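Local atomic coordinates of YkuI protein (Bacillus subtilis, PDB entry 2BAS), a protein that binds the second messenger cyclic di-GMP through its EAL domain and probably belongs to the phosphodiesterases that cleave it. Residues 78-82 against 83-87; 241-244 against 245-249; 271-274 against 275-279. One frame throughout, in Å; residues are numbered along the deposited sequence.

Along the chain the three contacts come in series. Contact 1 sits at the start of helix 82-100, contact 2 at the end of helix 238-246, and contact 3 in the first turns of helix 271-311. The first two belong to the EAL domain but lie far apart, their centres 38 Å from each other and their nearest atoms about 31 Å. Contact 3 is 43 Å from contact 1, centre to centre, yet touches contact 2: the rings of Trp245 and Phe278 stack, with CD1 of each 3.9 Å apart, and Leu241 packs on Leu274 and Glu277, which seats the long helix on the EAL domain. Both contacts also meet the second subunit.

Contact 1: 78-82 against 83-87; sequences AGIPE and EYKLE
Lys85 reaches back over the start of helix 82-100 to the carbonyl of Ile80, in a helix N-terminus of the EAL domain where Pro81 holds the N-cap position. Its NZ donates to Ile80 O over 3.3 Å, and the ammonium lies in the carbonyl plane. The same nitrogen is hydrogen-bonded to Asp77 O, and two carbonyls of the loop are thereby gathered on one side chain. A bend at the last torsion (chi4 102°) turns NZ out of the otherwise extended chain. Lower down, the Lys85 chain crosses Ile80 at about a right angle, CG being 4.1 Å from Ile80 CG2. That methyl also touches Tyr84 CB at 4.0 Å. The Tyr84 ring runs alongside Pro81, both pointing the same way, and its CD1 is 4.2 Å from Pro81 CD.

Replacing Lys85 by an alanine would probably leave the Ile80 and Asp77 carbonyls without their shared donor and Ile80 CG2 without the CG that packs on it.

Tyr84 N binds Pro81 O at 3.2 Å, but the donor stands well above the carbonyl plane and the N-H...O angle is only 136°, so the first turn is closed by a rather bent bond. Further out, Gly79 N is held by Asp77 OD1. Leu117 of helix 115-118 is touched by the side chains of Glu82, Lys85 and Leu86, while helix 28-33 supplies Pro28 against Ile80 and Leu32 against Tyr84. Regular helical bonding follows the cap: Leu86 N meets Glu82 O at 2.9 Å with an almost straight N-H...O angle of 176°.

Contact 2: 241-244 against 245-249; sequences LQYA and WRNGG
Trp245 N bonds to Leu241 O at 3.0 Å and Arg246 N to Gln242 O in the ordinary i to i+4 pattern, after which the helix ends and Ala244 O accepts two amides from opposite faces of its carbonyl plane, Asn247 N and, at 2.9 Å, Gly249 N.

The side chain of Asn247 doubles back on Tyr243. Its ND2 donates to Tyr243 O at 2.8 Å, and that oxygen lies close to the plane of the amide. The same nitrogen sits 3.0 Å above the centre of the Tyr243 ring. Amide and ring planes differ by just 28°, so the amide lies rather flat over the ring instead of pointing an N-H straight into it. With CG anti to the backbone N (chi1 -178°), Tyr243 brings its ring under the amide. At the far end a water donates to Asn247 OD1 at 3.2 Å and is weakly linked to Tyr243 OH.

This is the C-terminal end of the helix in a beta-alpha-beta crossover, strand 229-233, helix 238-246, strand 249-252, within the EAL domain. The chain leaves the helix through the i to i+5 bond from Gly249 N to Ala244 O and through Gly248, whose positive phi favours glycine.

Gln242 and Arg246, one turn apart, cross obliquely. The Gln242 NE2 group stands over one face of the Arg246 guanidinium, offset toward its rim, with the two planes 42° apart; both are donors, and the contact is one of overlap. Arg246 NE has a long, weak ion pair with Glu285. Trp245, with Ile282 of helix 271-311 beside it, also packs on Ser369 of the second subunit.

Contact 3: 271-274 against 275-279; sequences KQRL and KTEFH
Arg273 and Glu277, one helical turn apart, lie side by side and point the same way. Both have CG anti to the backbone N (chi1 174° and -162°), which sends the two chains out along the same side of the helix. Glu277 OE2 comes in at the edge of the Arg273 guanidinium, in its plane, although the carboxylate itself is turned by 56°. The distance from Arg273 NE to Glu277 OE2 is 3.8 Å, a long salt bridge. Tyr256 contacts both partners, its ring forming a cation-pi contact with Arg273 and its hydroxyl a hydrogen bond with Glu277 OE1.

Leu274 and Phe278 form the apolar pair. Leu274 CD2 is 4.2 Å from Phe278 CZ, and the Leu274 carbonyl lies over one face of the ring, offset toward its rim, while Phe278 N bonds to Leu274 O at 2.9 Å. Elsewhere on the helix surface, Lys275 leads away to a salt bridge with Asp344 of the second subunit.

One pair ionic and the next apolar, this is side-chain pairing at i to i+4 along an alpha helix, here the beginning of helix 271-311, which leads from the EAL domain toward the C-terminal domain.

Contact 1: 78-82 against 83-87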
loop_
_atom_site.group_PDB
_atom_site.type_symbol
_atom_site.label_atom_id
_atom_site.label_comp_id
_atom_site.label_asym_id
_atom_site.label_seq_id
_atom_site.Cartn_x
_atom_site.Cartn_y
_atom_site.Cartn_z
ATOM N N ALA A 78 6.413 -34.051 4.439
ATOM C CA ALA A 78 7.526 -33.650 5.293
ATOM C C ALA A 78 8.523 -34.775 5.587
ATOM O O ALA A 78 9.697 -34.511 5.875
ATOM C CB ALA A 78 6.995 -33.045 6.585
ATOM N N GLY A 79 8.051 -36.018 5.509
ATOM C CA GLY A 79 8.880 -37.192 5.801
ATOM C C GLY A 79 9.719 -37.726 4.647
ATOM O O GLY A 79 10.466 -38.696 4.822
ATOM N N ILE A 80 9.587 -37.102 3.475
ATOM C CA ILE A 80 10.351 -37.472 2.277
ATOM C C ILE A 80 11.604 -36.597 2.202
ATOM O O ILE A 80 11.486 -35.378 2.005
ATOM C CB ILE A 80 9.512 -37.298 0.970
ATOM C CG1 ILE A 80 8.257 -38.172 0.998
ATOM C CG2 ILE A 80 10.343 -37.623 -0.275
ATOM C CD1 ILE A 80 7.253 -37.819 -0.084
ATOM N N PRO A 81 12.801 -37.211 2.358
ATOM C CA PRO A 81 14.070 -36.478 2.312
ATOM C C PRO A 81 14.240 -35.739 0.993
ATOM O O PRO A 81 13.672 -36.145 -0.026
ATOM C CB PRO A 81 15.127 -37.574 2.441
ATOM C CG PRO A 81 14.437 -38.694 3.100
ATOM C CD PRO A 81 13.021 -38.646 2.593
ATOM N N GLU A 82 15.024 -34.666 1.027
ATOM C CA GLU A 82 15.175 -33.772 -0.115
ATOM C C GLU A 82 15.825 -34.451 -1.300
ATOM O O GLU A 82 15.472 -34.156 -2.437
ATOM C CB GLU A 82 15.947 -32.512 0.271
ATOM C CG GLU A 82 15.376 -31.780 1.485
ATOM C CD GLU A 82 15.791 -32.425 2.795
ATOM O OE1 GLU A 82 17.008 -32.653 2.981
ATOM O OE2 GLU A 82 14.901 -32.707 3.631
ATOM N N GLU A 83 16.767 -35.356 -1.031
ATOM C CA GLU A 83 17.395 -36.175 -2.069
ATOM C C GLU A 83 16.356 -36.544 -3.112
ATOM O O GLU A 83 16.534 -36.311 -4.306
ATOM C CB GLU A 83 17.922 -37.493 -1.493
ATOM C CG GLU A 83 18.819 -37.408 -0.276
ATOM C CD GLU A 83 19.204 -38.793 0.239
ATOM O OE1 GLU A 83 19.384 -39.720 -0.590
ATOM O OE2 GLU A 83 19.326 -38.960 1.473
ATOM N N TYR A 84 15.257 -37.111 -2.617
ATOM C CA TYR A 84 14.204 -37.690 -3.439
ATOM C C TYR A 84 13.271 -36.681 -4.092
ATOM O O TYR A 84 12.797 -36.917 -5.204
ATOM C CB TYR A 84 13.435 -38.746 -2.635
ATOM C CG TYR A 84 14.317 -39.908 -2.221
ATOM C CD1 TYR A 84 14.778 -40.035 -0.910
ATOM C CD2 TYR A 84 14.716 -40.865 -3.153
ATOM C CE1 TYR A 84 15.597 -41.109 -0.533
ATOM C CE2 TYR A 84 15.531 -41.933 -2.791
ATOM C CZ TYR A 84 15.967 -42.048 -1.484
ATOM O OH TYR A 84 16.778 -43.098 -1.152
ATOM N N LYS A 85 13.018 -35.560 -3.420
ATOM C CA LYS A 85 12.198 -34.505 -4.006
ATOM C C LYS A 85 12.945 -33.872 -5.179
ATOM O O LYS A 85 12.357 -33.617 -6.241
ATOM C CB LYS A 85 11.818 -33.438 -2.979
ATOM C CG LYS A 85 10.832 -33.888 -1.908
ATOM C CD LYS A 85 10.116 -32.680 -1.318
ATOM C CE LYS A 85 9.193 -33.048 -0.164
ATOM N NZ LYS A 85 9.786 -32.733 1.160
ATOM N N LEU A 86 14.242 -33.641 -4.987
ATOM C CA LEU A 86 15.095 -33.077 -6.034
ATOM C C LEU A 86 15.233 -34.017 -7.233
ATOM O O LEU A 86 15.243 -33.552 -8.369
ATOM C CB LEU A 86 16.476 -32.669 -5.488
ATOM C CG LEU A 86 16.541 -31.431 -4.577
ATOM C CD1 LEU A 86 17.905 -31.321 -3.885
ATOM C CD2 LEU A 86 16.192 -30.124 -5.313
ATOM N N GLU A 87 15.325 -35.323 -6.982
ATOM C CA GLU A 87 15.372 -36.311 -8.067
ATOM C C GLU A 87 14.149 -36.239 -8.999
ATOM O O GLU A 87 14.278 -36.321 -10.223
ATOM C CB GLU A 87 15.524 -37.731 -7.510
ATOM C CG GLU A 87 15.793 -38.804 -8.573
ATOM C CD GLU A 87 15.996 -40.200 -7.992
ATOM O OE1 GLU A 87 16.121 -41.162 -8.787
ATOM O OE2 GLU A 87 16.038 -40.345 -6.750
#

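Contact 2: 241-244 against 245-249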
loop_
_atom_site.group_PDB
_atom_site.type_symbol
_atom_site.label_atom_id
_atom_site.label_comp_id
_atom_site.label_asym_id
_atom_site.label_seq_id
_atom_site.Cartn_x
_atom_site.Cartn_y
_atom_site.Cartn_z
ATOM N N LEU A 241 -11.721 -12.407 -12.893
ATOM C CA LEU A 241 -11.065 -11.831 -14.062
ATOM C C LEU A 241 -11.342 -10.334 -14.095
ATOM O O LEU A 241 -10.429 -9.528 -14.302
ATOM C CB LEU A 241 -11.564 -12.494 -15.347
ATOM C CG LEU A 241 -10.918 -12.025 -16.655
ATOM C CD1 LEU A 241 -9.406 -12.261 -16.653
ATOM C CD2 LEU A 241 -11.576 -12.698 -17.847
ATOM N N GLN A 242 -12.610 -9.979 -13.884
ATOM C CA GLN A 242 -13.038 -8.596 -13.707
ATOM C C GLN A 242 -12.143 -7.917 -12.680
ATOM O O GLN A 242 -11.536 -6.884 -12.963
ATOM C CB GLN A 242 -14.517 -8.560 -13.278
ATOM C CG GLN A 242 -14.923 -7.454 -12.282
ATOM C CD GLN A 242 -15.121 -6.091 -12.925
ATOM O OE1 GLN A 242 -16.111 -5.850 -13.632
ATOM N NE2 GLN A 242 -14.188 -5.179 -12.661
ATOM N N TYR A 243 -12.029 -8.521 -11.501
ATOM C CA TYR A 243 -11.251 -7.920 -10.436
ATOM C C TYR A 243 -9.802 -7.656 -10.844
ATOM O O TYR A 243 -9.296 -6.547 -10.641
ATOM C CB TYR A 243 -11.314 -8.752 -9.158
ATOM C CG TYR A 243 -10.556 -8.105 -8.037
ATOM C CD1 TYR A 243 -11.183 -7.204 -7.185
ATOM C CD2 TYR A 243 -9.191 -8.369 -7.847
ATOM C CE1 TYR A 243 -10.474 -6.582 -6.156
ATOM C CE2 TYR A 243 -8.472 -7.754 -6.825
ATOM C CZ TYR A 243 -9.122 -6.861 -5.983
ATOM O OH TYR A 243 -8.422 -6.252 -4.967
ATOM N N ALA A 244 -9.146 -8.670 -11.410
ATOM C CA ALA A 244 -7.738 -8.575 -11.809
ATOM C C ALA A 244 -7.511 -7.425 -12.777
ATOM O O ALA A 244 -6.597 -6.609 -12.616
ATOM C CB ALA A 244 -7.286 -9.880 -12.439
ATOM N N TRP A 245 -8.375 -7.361 -13.782
ATOM C CA TRP A 245 -8.274 -6.350 -14.800
ATOM C C TRP A 245 -8.446 -4.929 -14.254
ATOM O O TRP A 245 -7.726 -4.021 -14.671
ATOM C CB TRP A 245 -9.284 -6.640 -15.893
ATOM C CG TRP A 245 -9.280 -5.621 -16.941
ATOM C CD1 TRP A 245 -8.517 -5.612 -18.067
ATOM C CD2 TRP A 245 -10.056 -4.419 -16.960
ATOM N NE1 TRP A 245 -8.781 -4.481 -18.798
ATOM C CE2 TRP A 245 -9.720 -3.730 -18.140
ATOM C CE3 TRP A 245 -11.004 -3.860 -16.094
ATOM C CZ2 TRP A 245 -10.303 -2.520 -18.488
ATOM C CZ3 TRP A 245 -11.588 -2.651 -16.437
ATOM C CH2 TRP A 245 -11.236 -1.992 -17.628
ATOM N N ARG A 246 -9.385 -4.720 -13.333
ATOM C CA ARG A 246 -9.615 -3.365 -12.809
ATOM C C ARG A 246 -8.543 -2.987 -11.781
ATOM O O ARG A 246 -8.378 -1.819 -11.448
ATOM C CB ARG A 246 -11.038 -3.215 -12.240
ATOM C CG ARG A 246 -11.121 -3.189 -10.731
ATOM C CD ARG A 246 -12.278 -4.004 -10.197
ATOM N NE ARG A 246 -13.565 -3.325 -10.264
ATOM C CZ ARG A 246 -14.691 -3.831 -9.766
ATOM N NH1 ARG A 246 -14.669 -5.023 -9.172
ATOM N NH2 ARG A 246 -15.837 -3.155 -9.863
ATOM N N ASN A 247 -7.799 -3.986 -11.309
ATOM C CA ASN A 247 -6.782 -3.780 -10.285
ATOM C C ASN A 247 -5.337 -3.938 -10.742
ATOM O O ASN A 247 -4.532 -4.559 -10.051
ATOM C CB ASN A 247 -7.071 -4.674 -9.078
ATOM C CG ASN A 247 -8.236 -4.158 -8.257
ATOM O OD1 ASN A 247 -8.092 -3.216 -7.486
ATOM N ND2 ASN A 247 -9.399 -4.762 -8.433
ATOM N N GLY A 248 -5.015 -3.373 -11.901
ATOM C CA GLY A 248 -3.644 -3.367 -12.415
ATOM C C GLY A 248 -3.044 -4.682 -12.882
ATOM O O GLY A 248 -1.841 -4.749 -13.125
ATOM N N GLY A 249 -3.866 -5.718 -13.022
ATOM C CA GLY A 249 -3.391 -7.029 -13.483
ATOM C C GLY A 249 -2.789 -7.021 -14.875
ATOM O O GLY A 249 -3.462 -6.681 -15.848
HETATM O O HOH W 1 -8.596 -2.988 -4.367
#

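Contact 3: 271-274 against 275-279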
loop_
_atom_site.group_PDB
_atom_site.type_symbol
_atom_site.label_atom_id
_atom_site.label_comp_id
_atom_site.label_asym_id
_atom_site.label_seq_id
_atom_site.Cartn_x
_atom_site.Cartn_y
_atom_site.Cartn_z
ATOM N N LYS A 271 -7.566 -14.983 -27.783
ATOM C CA LYS A 271 -7.622 -13.550 -28.143
ATOM C C LYS A 271 -9.030 -12.945 -28.264
ATOM O O LYS A 271 -9.294 -11.861 -27.730
ATOM C CB LYS A 271 -6.819 -13.273 -29.424
ATOM C CG LYS A 271 -6.573 -11.777 -29.702
ATOM C CD LYS A 271 -5.637 -11.561 -30.891
ATOM C CE LYS A 271 -4.167 -11.871 -30.539
ATOM N NZ LYS A 271 -3.298 -12.023 -31.749
ATOM N N GLN A 272 -9.925 -13.642 -28.962
ATOM C CA GLN A 272 -11.266 -13.109 -29.212
ATOM C C GLN A 272 -12.170 -13.054 -27.989
ATOM O O GLN A 272 -12.830 -12.045 -27.760
ATOM C CB GLN A 272 -11.942 -13.827 -30.385
ATOM C CG GLN A 272 -11.202 -13.618 -31.700
ATOM C CD GLN A 272 -10.661 -12.197 -31.838
ATOM O OE1 GLN A 272 -11.415 -11.223 -31.798
ATOM N NE2 GLN A 272 -9.343 -12.079 -31.992
ATOM N N ARG A 273 -12.192 -14.128 -27.211
ATOM C CA ARG A 273 -12.997 -14.180 -25.999
ATOM C C ARG A 273 -12.572 -13.080 -25.022
ATOM O O ARG A 273 -13.420 -12.376 -24.475
ATOM C CB ARG A 273 -12.900 -15.566 -25.359
ATOM C CG ARG A 273 -13.589 -15.698 -24.015
ATOM C CD ARG A 273 -13.270 -17.044 -23.399
ATOM N NE ARG A 273 -13.482 -17.055 -21.956
ATOM C CZ ARG A 273 -13.367 -18.133 -21.187
ATOM N NH1 ARG A 273 -13.048 -19.307 -21.709
ATOM N NH2 ARG A 273 -13.579 -18.038 -19.885
ATOM N N LEU A 274 -11.261 -12.923 -24.832
ATOM C CA LEU A 274 -10.712 -11.886 -23.950
ATOM C C LEU A 274 -10.928 -10.468 -24.488
ATOM O O LEU A 274 -11.328 -9.582 -23.735
ATOM C CB LEU A 274 -9.223 -12.130 -23.662
ATOM C CG LEU A 274 -8.824 -13.327 -22.783
ATOM C CD1 LEU A 274 -7.295 -13.435 -22.647
ATOM C CD2 LEU A 274 -9.470 -13.236 -21.396
ATOM N N LYS A 275 -10.669 -10.263 -25.780
ATOM C CA LYS A 275 -10.848 -8.955 -26.417
ATOM C C LYS A 275 -12.225 -8.343 -26.162
ATOM O O LYS A 275 -12.320 -7.164 -25.812
ATOM C CB LYS A 275 -10.573 -9.023 -27.924
ATOM C CG LYS A 275 -9.191 -8.525 -28.368
ATOM C CD LYS A 275 -9.189 -7.037 -28.766
ATOM C CE LYS A 275 -9.137 -6.099 -27.566
ATOM N NZ LYS A 275 -9.178 -4.662 -27.956
ATOM N N THR A 276 -13.278 -9.141 -26.322
ATOM C CA THR A 276 -14.640 -8.659 -26.095
ATOM C C THR A 276 -14.969 -8.597 -24.609
ATOM O O THR A 276 -15.635 -7.668 -24.157
ATOM C CB THR A 276 -15.727 -9.511 -26.816
ATOM O OG1 THR A 276 -15.962 -10.725 -26.094
ATOM C CG2 THR A 276 -15.337 -9.823 -28.269
ATOM N N GLU A 277 -14.501 -9.584 -23.850
ATOM C CA GLU A 277 -14.779 -9.626 -22.420
ATOM C C GLU A 277 -14.191 -8.405 -21.699
ATOM O O GLU A 277 -14.758 -7.929 -20.708
ATOM C CB GLU A 277 -14.300 -10.948 -21.812
ATOM C CG GLU A 277 -14.919 -11.277 -20.453
ATOM C CD GLU A 277 -15.130 -12.772 -20.235
ATOM O OE1 GLU A 277 -16.200 -13.135 -19.699
ATOM O OE2 GLU A 277 -14.247 -13.584 -20.606
ATOM N N PHE A 278 -13.076 -7.887 -22.217
ATOM C CA PHE A 278 -12.485 -6.671 -21.667
ATOM C C PHE A 278 -13.286 -5.419 -22.035
ATOM O O PHE A 278 -13.363 -4.477 -21.239
ATOM C CB PHE A 278 -11.009 -6.507 -22.060
ATOM C CG PHE A 278 -10.079 -7.517 -21.420
ATOM C CD1 PHE A 278 -10.462 -8.238 -20.285
ATOM C CD2 PHE A 278 -8.796 -7.716 -21.933
ATOM C CE1 PHE A 278 -9.597 -9.168 -19.691
ATOM C CE2 PHE A 278 -7.920 -8.640 -21.345
ATOM C CZ PHE A 278 -8.323 -9.364 -20.222
ATOM N N HIS A 279 -13.875 -5.408 -23.234
ATOM C CA HIS A 279 -14.698 -4.279 -23.675
ATOM C C HIS A 279 -15.903 -4.056 -22.768
ATOM O O HIS A 279 -16.333 -2.918 -22.574
ATOM C CB HIS A 279 -15.167 -4.451 -25.120
ATOM C CG HIS A 279 -14.155 -4.029 -26.140
ATOM N ND1 HIS A 279 -13.521 -4.929 -26.980
ATOM C CD2 HIS A 279 -13.673 -2.799 -26.460
ATOM C CE1 HIS A 279 -12.693 -4.273 -27.773
ATOM N NE2 HIS A 279 -12.764 -2.980 -27.477
#